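Local atomic coordinates of pvivax hypothetical protein (Plasmodium vivax, PDB entry 2B30), a protein that is of uncharacterised function but belongs to the haloacid dehalogenase (HAD) superfamily, binds calcium in the crystal and may be a magnesium-dependent phosphatase, like its relatives. Residues Leu31-Phe34 with Asp35-Phe39; Val246-Ala249 with Glu250-Ala254. One frame throughout, in Å; residues are numbered along the deposited sequence.

Interaction 1: residues Leu31-Phe34 with Asp35-Phe39; sequences LIDF and DGTLF. With CA (calcium ion), chain E.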
ATOM      1  N   LEU A  31      -5.005  15.664  -5.488  1.00 34.24           N
ATOM      2  CA  LEU A  31      -3.923  14.803  -5.940  1.00 35.95           C
ATOM      3  C   LEU A  31      -4.171  14.394  -7.390  1.00 37.79           C
ATOM      4  O   LEU A  31      -5.040  13.581  -7.676  1.00 38.91           O
ATOM      5  CB  LEU A  31      -3.826  13.565  -5.050  1.00 38.22           C
ATOM      6  CG  LEU A  31      -3.588  13.796  -3.549  1.00 41.21           C
ATOM      7  CD1 LEU A  31      -3.529  12.452  -2.885  1.00 43.29           C
ATOM      8  CD2 LEU A  31      -2.311  14.612  -3.223  1.00 38.16           C
ATOM      9  N   ILE A  32      -3.381  14.950  -8.300  1.00 38.88           N
ATOM     10  CA  ILE A  32      -3.667  14.893  -9.722  1.00 36.65           C
ATOM     11  C   ILE A  32      -2.568  14.137 -10.431  1.00 35.71           C
ATOM     12  O   ILE A  32      -1.397  14.509 -10.331  1.00 37.08           O
ATOM     13  CB  ILE A  32      -3.723  16.309 -10.300  1.00 36.69           C
ATOM     14  CG1 ILE A  32      -4.661  17.184  -9.459  1.00 35.68           C
ATOM     15  CG2 ILE A  32      -4.146  16.270 -11.777  1.00 39.59           C
ATOM     16  CD1 ILE A  32      -4.768  18.626  -9.956  1.00 38.31           C
ATOM     17  N   ASP A  33      -2.932  13.082 -11.151  1.00 33.94           N
ATOM     18  CA  ASP A  33      -1.966  12.380 -12.004  1.00 34.75           C
ATOM     19  C   ASP A  33      -1.589  13.268 -13.188  1.00 33.86           C
ATOM     20  O   ASP A  33      -2.381  14.112 -13.604  1.00 33.58           O
ATOM     21  CB  ASP A  33      -2.549  11.057 -12.495  1.00 35.74           C
ATOM     22  CG  ASP A  33      -1.615  10.306 -13.420  1.00 36.94           C
ATOM     23  OD1 ASP A  33      -0.397  10.196 -13.137  1.00 40.73           O
ATOM     24  OD2 ASP A  33      -2.106   9.813 -14.450  1.00 40.05           O
ATOM     25  N   PHE A  34      -0.379  13.101 -13.710  1.00 34.30           N
ATOM     26  CA  PHE A  34       0.070  13.914 -14.835  1.00 36.35           C
ATOM     27  C   PHE A  34      -0.322  13.295 -16.192  1.00 37.04           C
ATOM     28  O   PHE A  34      -1.351  13.671 -16.751  1.00 36.98           O
ATOM     29  CB  PHE A  34       1.571  14.234 -14.744  1.00 35.95           C
ATOM     30  CG  PHE A  34       1.970  15.470 -15.514  1.00 35.91           C
ATOM     31  CD1 PHE A  34       1.560  16.732 -15.085  1.00 35.43           C
ATOM     32  CD2 PHE A  34       2.754  15.378 -16.665  1.00 37.99           C
ATOM     33  CE1 PHE A  34       1.914  17.883 -15.792  1.00 34.59           C
ATOM     34  CE2 PHE A  34       3.125  16.520 -17.378  1.00 37.26           C
ATOM     35  CZ  PHE A  34       2.703  17.776 -16.943  1.00 36.56           C
ATOM     36  N   ASP A  35       0.454  12.345 -16.711  1.00 37.67           N
ATOM     37  CA  ASP A  35       0.188  11.825 -18.056  1.00 37.88           C
ATOM     38  C   ASP A  35      -1.054  10.981 -18.048  1.00 39.56           C
ATOM     39  O   ASP A  35      -1.266  10.183 -17.128  1.00 43.10           O
ATOM     40  CB  ASP A  35       1.333  10.965 -18.576  1.00 38.14           C
ATOM     41  CG  ASP A  35       2.605  11.729 -18.696  1.00 38.09           C
ATOM     42  OD1 ASP A  35       3.172  12.078 -17.635  1.00 41.84           O
ATOM     43  OD2 ASP A  35       3.029  11.987 -19.841  1.00 39.63           O
ATOM     44  N   GLY A  36      -1.868  11.146 -19.084  1.00 39.31           N
ATOM     45  CA  GLY A  36      -3.124  10.420 -19.196  1.00 38.79           C
ATOM     46  C   GLY A  36      -4.251  11.059 -18.410  1.00 37.62           C
ATOM     47  O   GLY A  36      -5.409  10.691 -18.591  1.00 39.91           O
ATOM     48  N   THR A  37      -3.920  12.016 -17.546  1.00 35.68           N
ATOM     49  CA  THR A  37      -4.911  12.695 -16.722  1.00 36.01           C
ATOM     50  C   THR A  37      -4.843  14.191 -17.014  1.00 38.01           C
ATOM     51  O   THR A  37      -5.728  14.728 -17.663  1.00 41.04           O
ATOM     52  CB  THR A  37      -4.694  12.393 -15.207  1.00 33.85           C
ATOM     53  OG1 THR A  37      -4.763  10.976 -14.978  1.00 30.28           O
ATOM     54  CG2 THR A  37      -5.739  13.086 -14.358  1.00 30.84           C
ATOM     55  N   LEU A  38      -3.779  14.847 -16.566  1.00 39.32           N
ATOM     56  CA  LEU A  38      -3.599  16.286 -16.755  1.00 40.78           C
ATOM     57  C   LEU A  38      -2.877  16.602 -18.086  1.00 41.92           C
ATOM     58  O   LEU A  38      -3.254  17.530 -18.795  1.00 42.68           O
ATOM     59  CB  LEU A  38      -2.801  16.847 -15.574  1.00 40.82           C
ATOM     60  CG  LEU A  38      -2.762  18.357 -15.347  1.00 42.16           C
ATOM     61  CD1 LEU A  38      -4.121  18.874 -14.909  1.00 43.51           C
ATOM     62  CD2 LEU A  38      -1.710  18.710 -14.296  1.00 42.45           C
ATOM     63  N   PHE A  39      -1.845  15.828 -18.412  1.00 40.59           N
ATOM     64  CA  PHE A  39      -1.052  16.025 -19.620  1.00 40.58           C
ATOM     65  C   PHE A  39      -1.471  15.017 -20.683  1.00 43.24           C
ATOM     66  O   PHE A  39      -1.454  13.811 -20.417  1.00 41.85           O
ATOM     67  CB  PHE A  39       0.421  15.825 -19.284  1.00 41.49           C
ATOM     68  CG  PHE A  39       1.352  16.009 -20.448  1.00 41.68           C
ATOM     69  CD1 PHE A  39       2.061  17.195 -20.599  1.00 40.31           C
ATOM     70  CD2 PHE A  39       1.541  14.988 -21.376  1.00 42.30           C
ATOM     71  CE1 PHE A  39       2.932  17.367 -21.659  1.00 40.81           C
ATOM     72  CE2 PHE A  39       2.412  15.157 -22.441  1.00 43.58           C
ATOM     73  CZ  PHE A  39       3.110  16.351 -22.582  1.00 40.10           C
TER
HETATM   74 CA    CA E 302      -0.533   8.672 -15.529  1.00 42.93          CA
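Phe34 and Phe39 pack together where the chain leaves strand 29-33 through HAD motif I, the DxDGT turn at the C-terminal ends of the parallel strands. The buried side is dense. CB of Phe39 sits over one face of the Phe34 ring, 3.7 Å from its centroid, whereas the two rings, 27° apart, are slid so far that they barely overlap. Leu38 packs alongside, its CD2 3.9 Å from Phe34 CD1 and its CB against Ile32 CG2, with Ile66 and helix 72-79 completing the apolar surroundings. Inside the turn, Phe34 O accepts from Thr37 N and Phe39 N on opposite faces of its carbonyl plane, the bond from Phe39 N nearly straight at 173°.

The polar side is looser, Asp35 and Gly36 being partly exposed. With CG beside the backbone N (chi1 -62°), Asp35 brings OD1 to the edge of the Phe34 ring, while OD2 makes a salt bridge with Arg70. The calcium ion is bound by Asp35 O at 2.3 Å, by both carboxylate oxygens of Asp33 and by Asp248. Thr37 OG1 steadies the Asp33 carboxylate by donating a 2.9 Å hydrogen bond to the anti lone pair of OD2.

Interaction 2: residues Val246-Ala249 with Glu250-Ala254; sequences VGDA and ENDIA. With CA (calcium ion), chain E.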
ATOM      1  N   VAL A 246      -7.229  11.658  -8.712  1.00 32.49           N
ATOM      2  CA  VAL A 246      -7.654  11.314 -10.061  1.00 34.01           C
ATOM      3  C   VAL A 246      -6.480  10.721 -10.866  1.00 34.13           C
ATOM      4  O   VAL A 246      -5.351  11.199 -10.770  1.00 36.46           O
ATOM      5  CB  VAL A 246      -8.351  12.546 -10.771  1.00 34.63           C
ATOM      6  CG1 VAL A 246      -7.408  13.713 -10.928  1.00 31.79           C
ATOM      7  CG2 VAL A 246      -8.937  12.148 -12.121  1.00 37.80           C
ATOM      8  N   GLY A 247      -6.746   9.670 -11.642  1.00 32.62           N
ATOM      9  CA  GLY A 247      -5.682   8.948 -12.346  1.00 32.72           C
ATOM     10  C   GLY A 247      -6.165   8.036 -13.463  1.00 33.71           C
ATOM     11  O   GLY A 247      -7.337   8.078 -13.838  1.00 33.73           O
ATOM     12  N   ASP A 248      -5.268   7.207 -13.995  1.00 34.29           N
ATOM     13  CA  ASP A 248      -5.568   6.491 -15.229  1.00 38.26           C
ATOM     14  C   ASP A 248      -4.915   5.128 -15.430  1.00 39.98           C
ATOM     15  O   ASP A 248      -5.447   4.313 -16.188  1.00 41.62           O
ATOM     16  CB  ASP A 248      -5.201   7.373 -16.428  1.00 39.15           C
ATOM     17  CG  ASP A 248      -3.710   7.485 -16.626  1.00 43.37           C
ATOM     18  OD1 ASP A 248      -3.026   7.979 -15.714  1.00 48.30           O
ATOM     19  OD2 ASP A 248      -3.213   7.070 -17.690  1.00 48.80           O
ATOM     20  N   ALA A 249      -3.788   4.872 -14.771  1.00 39.93           N
ATOM     21  CA  ALA A 249      -2.929   3.748 -15.134  1.00 38.70           C
ATOM     22  C   ALA A 249      -2.567   2.843 -13.942  1.00 40.60           C
ATOM     23  O   ALA A 249      -3.060   3.023 -12.821  1.00 38.98           O
ATOM     24  CB  ALA A 249      -1.672   4.291 -15.798  1.00 37.13           C
ATOM     25  N   GLU A 250      -1.700   1.868 -14.204  1.00 41.46           N
ATOM     26  CA  GLU A 250      -1.258   0.908 -13.199  1.00 44.17           C
ATOM     27  C   GLU A 250      -0.616   1.558 -11.960  1.00 43.92           C
ATOM     28  O   GLU A 250      -0.859   1.121 -10.824  1.00 45.85           O
ATOM     29  CB  GLU A 250      -0.275  -0.083 -13.829  1.00 45.00           C
ATOM     30  CG  GLU A 250      -0.070  -1.353 -13.034  1.00 47.68           C
ATOM     31  CD  GLU A 250       0.842  -2.337 -13.747  1.00 50.45           C
ATOM     32  OE1 GLU A 250       2.011  -1.984 -14.034  1.00 51.88           O
ATOM     33  OE2 GLU A 250       0.385  -3.471 -14.019  1.00 59.24           O
ATOM     34  N   ASN A 251       0.192   2.597 -12.170  1.00 41.06           N
ATOM     35  CA  ASN A 251       0.875   3.268 -11.057  1.00 38.14           C
ATOM     36  C   ASN A 251      -0.018   4.238 -10.263  1.00 38.08           C
ATOM     37  O   ASN A 251       0.464   4.925  -9.350  1.00 37.59           O
ATOM     38  CB  ASN A 251       2.153   3.973 -11.543  1.00 37.79           C
ATOM     39  CG  ASN A 251       1.874   5.118 -12.479  1.00 32.88           C
ATOM     40  OD1 ASN A 251       0.836   5.162 -13.137  1.00 35.42           O
ATOM     41  ND2 ASN A 251       2.798   6.058 -12.540  1.00 27.76           N
ATOM     42  N   ASP A 252      -1.308   4.292 -10.610  1.00 37.13           N
ATOM     43  CA  ASP A 252      -2.300   5.082  -9.867  1.00 36.00           C
ATOM     44  C   ASP A 252      -3.216   4.211  -8.993  1.00 32.79           C
ATOM     45  O   ASP A 252      -3.960   4.725  -8.174  1.00 33.92           O
ATOM     46  CB  ASP A 252      -3.191   5.880 -10.838  1.00 36.90           C
ATOM     47  CG  ASP A 252      -2.421   6.873 -11.677  1.00 40.55           C
ATOM     48  OD1 ASP A 252      -1.678   7.695 -11.100  1.00 46.86           O
ATOM     49  OD2 ASP A 252      -2.570   6.842 -12.919  1.00 47.40           O
ATOM     50  N   ILE A 253      -3.184   2.903  -9.179  1.00 31.26           N
ATOM     51  CA  ILE A 253      -4.204   2.026  -8.594  1.00 33.45           C
ATOM     52  C   ILE A 253      -4.255   2.036  -7.062  1.00 32.71           C
ATOM     53  O   ILE A 253      -5.340   1.991  -6.472  1.00 33.23           O
ATOM     54  CB  ILE A 253      -4.028   0.569  -9.089  1.00 34.19           C
ATOM     55  CG1 ILE A 253      -4.346   0.478 -10.578  1.00 33.00           C
ATOM     56  CG2 ILE A 253      -4.912  -0.401  -8.301  1.00 35.42           C
ATOM     57  CD1 ILE A 253      -3.706  -0.706 -11.196  1.00 36.84           C
ATOM     58  N   ALA A 254      -3.095   2.082  -6.420  1.00 33.98           N
ATOM     59  CA  ALA A 254      -3.050   2.080  -4.961  1.00 36.13           C
ATOM     60  C   ALA A 254      -3.613   3.361  -4.389  1.00 36.76           C
ATOM     61  O   ALA A 254      -4.188   3.328  -3.314  1.00 39.46           O
ATOM     62  CB  ALA A 254      -1.650   1.874  -4.455  1.00 37.50           C
TER
HETATM   63 CA    CA E 302      -0.533   8.672 -15.529  1.00 42.93          CA
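Ala249 and Asp252 hold each other from both ends, in a turn that carries the chain from strand 243-247 into helix 253-257. One bond is backbone to backbone: Asp252 N donates to Ala249 O at 3.1 Å, closing the turn three residues on. The other runs back through the side chain, as Ala249 N donates to Asp252 OD2 at 3.0 Å, meeting the anti lone pair of that oxygen.

Asp252 OD2 carries a second donor. Asp248 N reaches it at 2.9 Å in a nearly straight bond (172°), but from above the carboxylate plane. Two successive amides thus grip a single oxygen, and together they should fix the rotation of the carboxylate. The chi1 of -62°, with CG beside the residue's own backbone N, swings the group back under the 248-249 backbone. Gly247, with no side chain, lets the carboxylate lie close: Gly247 CA lies 3.8 Å from Asp252 OD2. The other oxygen, OD1, forms a salt bridge with Lys225.

Glu250, third by buried surface, follows Ala249 directly in the turn; its extended chain leads away, and OE1 accepts a hydrogen bond from Thr210 N. Asn251 lays OD1 near Ala249 CB while its ND2 bonds to Asn98.

The Asp248 carboxylate turns to the metal, OD1 binding the calcium ion at 2.6 Å. Asp252 is a calcium ligand in a structure of this protein, but in this chain its OD2 stops 3.8 Å from the calcium ion. The sequence GDAEND, with one aspartate on the metal and a second held just behind it, is that of HAD motif IV, the acidic loop that completes the metal site of these hydrolases.

How the interactions relate
Interactions 1 and 2 lie at the C-terminal ends of the neighbouring parallel strands 29-33 and 243-247, and a probable hydrogen bond from Asp33 N to Val246 O ties the strands together. Residues 31-39 lie mostly in the core: one half of that contact is aromatic and aliphatic, the other supplies metal ligands. Residues 246-254 are only partly buried, and their contact is almost wholly polar, a carboxylate held by backbone amides. The calcium ion bridges the two: Asp33 of interaction 1 and Asp248 of interaction 2 bind it through carboxylates, Asp35 of interaction 1 through its backbone carbonyl, and Lys225 salt-bridges Asp252 beside it. Thr37 packs on Gly247 next to this shared site.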